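Local coordinates for protein gamma-glutamyl-gamma-aminobutyraldehyde dehydrogenase (PDB 4LIH) that probably catalyses the NAD(P)+-dependent oxidation of aldehydes to carboxylic acids, with gamma-glutamyl-gamma-aminobutyraldehyde as its likely substrate, at residues A182-G187 with F471-Y476. Sequence-based numbering, arbitrary orientation.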
loop_
_atom_site.group_PDB
_atom_site.type_symbol
_atom_site.label_atom_id
_atom_site.label_comp_id
_atom_site.label_asym_id
_atom_site.label_seq_id
_atom_site.Cartn_x
_atom_site.Cartn_y
_atom_site.Cartn_z
ATOM N N ALA A 182 23.843 14.091 6.191
ATOM C CA ALA A 182 23.172 14.601 7.405
ATOM C C ALA A 182 21.663 14.656 7.176
ATOM O O ALA A 182 20.873 14.074 7.936
ATOM C CB ALA A 182 23.749 15.961 7.830
ATOM N N ALA A 183 21.262 15.331 6.110
ATOM C CA ALA A 183 19.849 15.508 5.787
ATOM C C ALA A 183 19.139 14.166 5.493
ATOM O O ALA A 183 17.976 14.002 5.803
ATOM C CB ALA A 183 19.728 16.413 4.598
ATOM N N TRP A 184 19.838 13.209 4.878
ATOM C CA TRP A 184 19.247 11.854 4.651
ATOM C C TRP A 184 18.861 11.170 5.977
ATOM O O TRP A 184 17.924 10.370 6.023
ATOM C CB TRP A 184 20.230 10.937 3.893
ATOM C CG TRP A 184 20.252 11.173 2.434
ATOM C CD1 TRP A 184 19.772 12.271 1.778
ATOM C CD2 TRP A 184 20.780 10.306 1.425
ATOM N NE1 TRP A 184 19.992 12.150 0.425
ATOM C CE2 TRP A 184 20.590 10.946 0.181
ATOM C CE3 TRP A 184 21.423 9.059 1.454
ATOM C CZ2 TRP A 184 21.006 10.379 -1.044
ATOM C CZ3 TRP A 184 21.806 8.469 0.225
ATOM C CH2 TRP A 184 21.607 9.152 -0.994
ATOM N N LYS A 185 19.614 11.468 7.033
ATOM C CA LYS A 185 19.228 11.068 8.392
ATOM C C LYS A 185 18.167 11.981 9.000
ATOM O O LYS A 185 17.105 11.514 9.396
ATOM C CB LYS A 185 20.417 10.996 9.353
ATOM C CG LYS A 185 21.645 10.213 8.890
ATOM C CD LYS A 185 21.367 8.847 8.334
ATOM C CE LYS A 185 22.688 8.193 7.988
ATOM N NZ LYS A 185 22.499 6.943 7.212
ATOM N N PHE A 186 18.424 13.281 9.097
ATOM C CA PHE A 186 17.517 14.130 9.886
ATOM C C PHE A 186 16.183 14.462 9.196
ATOM O O PHE A 186 15.215 14.811 9.864
ATOM C CB PHE A 186 18.228 15.392 10.428
ATOM C CG PHE A 186 18.689 16.389 9.388
ATOM C CD1 PHE A 186 17.786 17.067 8.570
ATOM C CD2 PHE A 186 20.028 16.758 9.314
ATOM C CE1 PHE A 186 18.233 18.003 7.665
ATOM C CE2 PHE A 186 20.472 17.702 8.412
ATOM C CZ PHE A 186 19.577 18.341 7.593
ATOM N N GLY A 187 16.174 14.454 7.883
ATOM C CA GLY A 187 14.931 14.651 7.096
ATOM C C GLY A 187 13.849 13.674 7.489
ATOM O O GLY A 187 12.807 14.058 8.040
ATOM N N PHE A 471 13.708 6.152 -4.228
ATOM C CA PHE A 471 14.469 4.909 -4.361
ATOM C C PHE A 471 15.242 4.634 -3.076
ATOM O O PHE A 471 16.260 5.271 -2.865
ATOM C CB PHE A 471 15.437 5.043 -5.552
ATOM C CG PHE A 471 14.764 5.163 -6.887
ATOM C CD1 PHE A 471 13.913 4.188 -7.337
ATOM C CD2 PHE A 471 14.973 6.303 -7.680
ATOM C CE1 PHE A 471 13.312 4.302 -8.578
ATOM C CE2 PHE A 471 14.388 6.412 -8.915
ATOM C CZ PHE A 471 13.569 5.403 -9.387
ATOM N N PRO A 472 14.777 3.665 -2.233
ATOM C CA PRO A 472 15.597 3.328 -1.053
ATOM C C PRO A 472 17.005 2.938 -1.478
ATOM O O PRO A 472 17.164 2.420 -2.562
ATOM C CB PRO A 472 14.870 2.119 -0.459
ATOM C CG PRO A 472 14.072 1.519 -1.594
ATOM C CD PRO A 472 13.697 2.662 -2.461
ATOM N N PHE A 473 17.972 3.212 -0.609
ATOM C CA PHE A 473 19.386 3.236 -0.895
ATOM C C PHE A 473 20.108 2.634 0.317
ATOM O O PHE A 473 19.906 3.066 1.441
ATOM C CB PHE A 473 19.797 4.700 -1.121
ATOM C CG PHE A 473 21.251 4.907 -1.282
ATOM C CD1 PHE A 473 22.100 4.777 -0.204
ATOM C CD2 PHE A 473 21.770 5.143 -2.527
ATOM C CE1 PHE A 473 23.460 4.934 -0.359
ATOM C CE2 PHE A 473 23.150 5.306 -2.700
ATOM C CZ PHE A 473 23.982 5.211 -1.613
ATOM N N GLY A 474 20.914 1.608 0.095
ATOM C CA GLY A 474 21.618 0.974 1.209
ATOM C C GLY A 474 22.114 -0.409 0.831
ATOM O O GLY A 474 21.974 -0.833 -0.279
ATOM N N GLY A 475 22.675 -1.114 1.787
ATOM C CA GLY A 475 23.431 -2.295 1.499
ATOM C C GLY A 475 22.693 -3.635 1.521
ATOM O O GLY A 475 21.702 -3.804 2.207
ATOM N N TYR A 476 23.180 -4.535 0.678
ATOM C CA TYR A 476 23.178 -5.982 0.917
ATOM C C TYR A 476 24.488 -6.291 1.624
ATOM O O TYR A 476 25.478 -5.521 1.517
ATOM C CB TYR A 476 23.183 -6.741 -0.402
ATOM C CG TYR A 476 21.875 -6.851 -1.142
ATOM C CD1 TYR A 476 20.983 -5.747 -1.302
ATOM C CD2 TYR A 476 21.541 -8.062 -1.763
ATOM C CE1 TYR A 476 19.814 -5.887 -2.049
ATOM C CE2 TYR A 476 20.389 -8.176 -2.472
ATOM C CZ TYR A 476 19.551 -7.092 -2.653
ATOM O OH TYR A 476 18.390 -7.266 -3.338
#
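Trp184 and Phe473 meet in a T-shaped stack, the edge of the indole directed at a face of the phenyl ring. The six-membered ring of Trp184 and the Phe473 ring have centroids 5.2 Å apart, with their planes at 68°. A single corner of the indole does the touching: Trp184 CZ3 lies 3.7 Å from Phe473 CD1 and stands over the phenyl ring, displaced from its middle toward the rim. Around that corner the packing is close, since Phe473 CG and Phe473 CE1 both approach Trp184 CZ3 to 3.9 Å. With CG anti to the backbone N (chi1 174°), the Phe473 side chain presents its flat side to the helix, while Trp184 projects its benzene end from the helix toward the loop.

Beyond the two rings the contact is loose. Only 84 Å² is buried, the backbones stay well apart (10.2 Å between the CA atoms of Trp184 and Phe473), and both aromatic residues remain partly exposed. Phe473 also lies beside a bound MES molecule, which is probably from the crystallisation liquor and may mark a pocket. Measured between nearest atoms, the Phe473 side chain comes to about 4 Å from the MES and about 3 Å from the side chain of Glu274, the predicted active-site residue. Phe473, and probably Trp184 with it, is placed to line the substrate entrance, as in the aromatic-lined substrate tunnels of other aldehyde dehydrogenases.

Lys185, the next residue on the helix, packs on Glu274 too, and its NZ forms a salt bridge with Asp484, whose backbone bonds to that of Phe473. Helix 178-191 rests against helix 121-142, where Trp184 touches Cys135, and the loop between strands 457-460 and 494-502 carries Phe473 past the end of strand 270-274.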